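PDB 6YGA: N-alpha-acetyltransferase 35, NatC auxiliary subunit from Saccharomyces cerevisiae, which serves as the auxiliary subunit of the NatC N-terminal acetyltransferase, which acetylates the N-terminal methionine of the L-A virus Gag protein. Local coordinates for residues L86-L97 and H216-I227. Residues are numbered along the deposited sequence; the frame is centred on the assembly and turned at random.
Sequences LASVAAIADRLL and HLTMLKHILKII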
# COMPACT_ATOMS: atom_id res chain seq x y z
N LEU B 86 -37.77 -10.51 -14.78
CA LEU B 86 -37.59 -9.37 -13.89
C LEU B 86 -36.69 -9.73 -12.71
O LEU B 86 -35.75 -9.00 -12.38
CB LEU B 86 -38.94 -8.85 -13.39
CG LEU B 86 -38.82 -7.80 -12.29
CD1 LEU B 86 -38.29 -6.48 -12.85
CD2 LEU B 86 -40.14 -7.59 -11.55
N ALA B 87 -36.97 -10.87 -12.06
CA ALA B 87 -36.15 -11.29 -10.94
C ALA B 87 -34.72 -11.60 -11.38
O ALA B 87 -33.76 -11.30 -10.65
CB ALA B 87 -36.77 -12.50 -10.25
N SER B 88 -34.55 -12.19 -12.56
CA SER B 88 -33.21 -12.53 -13.03
C SER B 88 -32.43 -11.28 -13.43
O SER B 88 -31.25 -11.14 -13.07
CB SER B 88 -33.29 -13.50 -14.20
OG SER B 88 -33.59 -14.81 -13.75
N VAL B 89 -33.06 -10.36 -14.16
CA VAL B 89 -32.39 -9.11 -14.53
C VAL B 89 -32.03 -8.31 -13.28
O VAL B 89 -30.93 -7.76 -13.17
CB VAL B 89 -33.26 -8.30 -15.50
CG1 VAL B 89 -32.85 -6.83 -15.51
CG2 VAL B 89 -33.16 -8.88 -16.91
N ALA B 90 -32.94 -8.26 -12.30
CA ALA B 90 -32.64 -7.57 -11.06
C ALA B 90 -31.51 -8.25 -10.30
O ALA B 90 -30.66 -7.57 -9.70
CB ALA B 90 -33.90 -7.48 -10.19
N ALA B 91 -31.47 -9.58 -10.32
CA ALA B 91 -30.38 -10.29 -9.64
C ALA B 91 -29.06 -10.09 -10.36
O ALA B 91 -28.00 -9.99 -9.72
CB ALA B 91 -30.71 -11.77 -9.52
N ILE B 92 -29.09 -10.04 -11.70
CA ILE B 92 -27.87 -9.78 -12.47
C ILE B 92 -27.33 -8.39 -12.16
O ILE B 92 -26.14 -8.21 -11.88
CB ILE B 92 -28.15 -9.96 -13.97
CG1 ILE B 92 -28.33 -11.43 -14.33
CG2 ILE B 92 -27.03 -9.37 -14.81
CD1 ILE B 92 -28.73 -11.66 -15.78
N ALA B 93 -28.21 -7.38 -12.19
CA ALA B 93 -27.76 -6.02 -11.91
C ALA B 93 -27.26 -5.88 -10.48
O ALA B 93 -26.27 -5.18 -10.23
CB ALA B 93 -28.89 -5.03 -12.18
N ASP B 94 -27.92 -6.54 -9.53
CA ASP B 94 -27.51 -6.44 -8.14
C ASP B 94 -26.10 -6.99 -7.93
O ASP B 94 -25.26 -6.34 -7.30
CB ASP B 94 -28.50 -7.18 -7.25
CG ASP B 94 -27.93 -7.48 -5.88
OD1 ASP B 94 -27.65 -6.52 -5.13
OD2 ASP B 94 -27.76 -8.68 -5.56
N ARG B 95 -25.83 -8.18 -8.46
CA ARG B 95 -24.51 -8.78 -8.26
C ARG B 95 -23.43 -7.96 -8.96
O ARG B 95 -22.31 -7.85 -8.45
CB ARG B 95 -24.51 -10.22 -8.77
CG ARG B 95 -23.12 -10.85 -8.81
CD ARG B 95 -23.19 -12.36 -8.66
NE ARG B 95 -21.86 -12.95 -8.74
CZ ARG B 95 -21.58 -14.21 -8.44
NH1 ARG B 95 -22.54 -15.03 -8.05
NH2 ARG B 95 -20.33 -14.65 -8.55
N LEU B 96 -23.75 -7.37 -10.11
CA LEU B 96 -22.78 -6.53 -10.80
C LEU B 96 -22.41 -5.31 -9.95
O LEU B 96 -21.23 -4.94 -9.88
CB LEU B 96 -23.33 -6.10 -12.15
CG LEU B 96 -22.43 -5.16 -12.97
CD1 LEU B 96 -21.12 -5.84 -13.33
CD2 LEU B 96 -23.16 -4.68 -14.21
N LEU B 97 -23.39 -4.69 -9.29
CA LEU B 97 -23.09 -3.56 -8.43
C LEU B 97 -22.26 -3.98 -7.22
O LEU B 97 -21.35 -3.25 -6.80
CB LEU B 97 -24.38 -2.88 -7.97
CG LEU B 97 -25.05 -1.95 -8.98
CD1 LEU B 97 -26.19 -1.17 -8.33
CD2 LEU B 97 -24.02 -1.00 -9.57
N HIS B 216 -38.93 -6.85 -6.40
CA HIS B 216 -37.89 -6.95 -7.41
C HIS B 216 -37.88 -5.72 -8.32
O HIS B 216 -36.82 -5.23 -8.71
CB HIS B 216 -38.07 -8.22 -8.24
CG HIS B 216 -37.79 -9.48 -7.49
ND1 HIS B 216 -38.72 -10.06 -6.65
CD2 HIS B 216 -36.70 -10.28 -7.46
CE1 HIS B 216 -38.21 -11.17 -6.13
NE2 HIS B 216 -36.98 -11.32 -6.60
N LEU B 217 -39.07 -5.20 -8.64
CA LEU B 217 -39.14 -4.00 -9.48
C LEU B 217 -38.59 -2.79 -8.75
O LEU B 217 -37.85 -1.99 -9.33
CB LEU B 217 -40.58 -3.75 -9.92
CG LEU B 217 -40.79 -2.55 -10.84
CD1 LEU B 217 -40.18 -2.81 -12.21
CD2 LEU B 217 -42.27 -2.23 -10.95
N THR B 218 -38.94 -2.63 -7.47
CA THR B 218 -38.37 -1.54 -6.67
C THR B 218 -36.85 -1.64 -6.62
O THR B 218 -36.15 -0.63 -6.74
CB THR B 218 -38.96 -1.56 -5.26
OG1 THR B 218 -40.38 -1.69 -5.33
CG2 THR B 218 -38.61 -0.28 -4.52
N MSE B 219 -36.33 -2.85 -6.45
CA MSE B 219 -34.89 -3.10 -6.46
C MSE B 219 -34.24 -2.59 -7.74
O MSE B 219 -33.21 -1.91 -7.70
CB MSE B 219 -34.61 -4.59 -6.30
CG MSE B 219 -34.43 -5.04 -4.87
SE MSE B 219 -32.58 -4.82 -4.28
CE MSE B 219 -31.75 -6.17 -5.44
N LEU B 220 -34.84 -2.94 -8.88
CA LEU B 220 -34.26 -2.58 -10.17
C LEU B 220 -34.31 -1.07 -10.39
O LEU B 220 -33.40 -0.50 -10.99
CB LEU B 220 -34.99 -3.32 -11.29
CG LEU B 220 -34.27 -3.38 -12.64
CD1 LEU B 220 -32.85 -3.88 -12.45
CD2 LEU B 220 -35.04 -4.28 -13.60
N LYS B 221 -35.37 -0.41 -9.91
CA LYS B 221 -35.44 1.04 -10.00
C LYS B 221 -34.32 1.69 -9.20
O LYS B 221 -33.67 2.63 -9.67
CB LYS B 221 -36.80 1.54 -9.51
CG LYS B 221 -37.99 1.06 -10.34
CD LYS B 221 -39.29 1.62 -9.80
CE LYS B 221 -39.29 3.15 -9.81
NZ LYS B 221 -40.48 3.72 -9.12
N HIS B 222 -34.06 1.20 -7.98
CA HIS B 222 -33.00 1.78 -7.17
C HIS B 222 -31.63 1.48 -7.76
O HIS B 222 -30.73 2.33 -7.73
CB HIS B 222 -33.08 1.27 -5.73
CG HIS B 222 -34.13 1.95 -4.90
ND1 HIS B 222 -35.24 1.29 -4.43
CD2 HIS B 222 -34.23 3.23 -4.46
CE1 HIS B 222 -35.99 2.13 -3.73
NE2 HIS B 222 -35.40 3.31 -3.74
N ILE B 223 -31.44 0.26 -8.28
CA ILE B 223 -30.18 -0.09 -8.93
C ILE B 223 -29.90 0.85 -10.09
O ILE B 223 -28.78 1.36 -10.25
CB ILE B 223 -30.20 -1.56 -9.38
CG1 ILE B 223 -30.07 -2.50 -8.18
CG2 ILE B 223 -29.10 -1.84 -10.39
CD1 ILE B 223 -30.15 -3.96 -8.54
N LEU B 224 -30.92 1.10 -10.92
CA LEU B 224 -30.74 1.97 -12.08
C LEU B 224 -30.34 3.38 -11.67
O LEU B 224 -29.45 3.98 -12.29
CB LEU B 224 -32.03 2.00 -12.90
CG LEU B 224 -31.88 1.94 -14.42
CD1 LEU B 224 -31.19 0.66 -14.82
CD2 LEU B 224 -33.23 2.01 -15.09
N LYS B 225 -30.96 3.92 -10.62
CA LYS B 225 -30.62 5.27 -10.18
C LYS B 225 -29.24 5.31 -9.55
O LYS B 225 -28.52 6.31 -9.67
CB LYS B 225 -31.67 5.79 -9.20
CG LYS B 225 -33.05 5.99 -9.79
CD LYS B 225 -33.99 6.58 -8.75
CE LYS B 225 -35.35 6.92 -9.35
NZ LYS B 225 -36.26 7.55 -8.35
N ILE B 226 -28.84 4.23 -8.87
CA ILE B 226 -27.49 4.15 -8.31
C ILE B 226 -26.46 4.22 -9.43
O ILE B 226 -25.47 4.95 -9.34
CB ILE B 226 -27.33 2.86 -7.47
CG1 ILE B 226 -28.03 3.00 -6.12
CG2 ILE B 226 -25.86 2.54 -7.26
CD1 ILE B 226 -27.88 1.78 -5.23
N ILE B 227 -26.69 3.46 -10.51
CA ILE B 227 -25.76 3.47 -11.63
C ILE B 227 -25.65 4.87 -12.23
O ILE B 227 -24.56 5.32 -12.60
CB ILE B 227 -26.19 2.42 -12.68
CG1 ILE B 227 -26.14 1.02 -12.07
CG2 ILE B 227 -25.30 2.49 -13.91
CD1 ILE B 227 -26.50 -0.09 -13.03
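Leu-220 and Ile-223 of helix 215-231 pack as knobs into holes on helix 85-104. Leu-220 sits among Leu-86, Val-89, Ala-90 and Ala-93. Its two methyls divide the hole: CD1 lies 3.9 Å from Ala-90 CA, while CD2 reaches Val-89 CG1 and Leu-86 CD1. Ile-223 fills the next hole, made by Ala-90, Ala-93, Asp-94 and Leu-97. With CG1 anti to the carbonyl carbon (chi1 -74°) and chi2 extended, CD1 reaches the backbone of helix 85-104, 3.6 Å from Asp-94 N. The CG2 branch turns to Leu-97 CD1 and to Ala-93 CB, the latter at 3.7 Å.

A leucine lies toward each end of the contact. Leu-97 spreads its methyls: CD1 touches Ile-223 CG2 at 3.6 Å and also Ile-226 CG2, whereas CD2 meets Ile-227 CG1. Leu-86 brings CD2 against His-216 CB and the backbone N of Leu-217, and its side chain crosses that of Leu-217 at about a right angle.

Polar residues take part through carbon. The His-216 ring presents CD2 to Ala-87 CB at 3.6 Å, in an oblique approach. Asp-94 offers CB to CE of selenomethionine Met-219 at 3.9 Å. Its carboxylate is engaged elsewhere: OD1 hydrogen-bonds Tyr-297 OH and OD2 forms a salt bridge with Arg-98, which probably favours the charged form. Helix 245-260 touches Met-219 through Ile-260.

The axes of segments 86-97 and 216-227 approach to 9.2 Å and run in broadly the same direction, 37° apart. The small side chains of Ala-90 and Ala-93 let both knobs reach the backbone of helix 85-104. No hydrogen bond joins the two segments; van der Waals packing, mostly between buried aliphatic side chains, joins these sequence-distant helices beside helices 142-167 and 193-209.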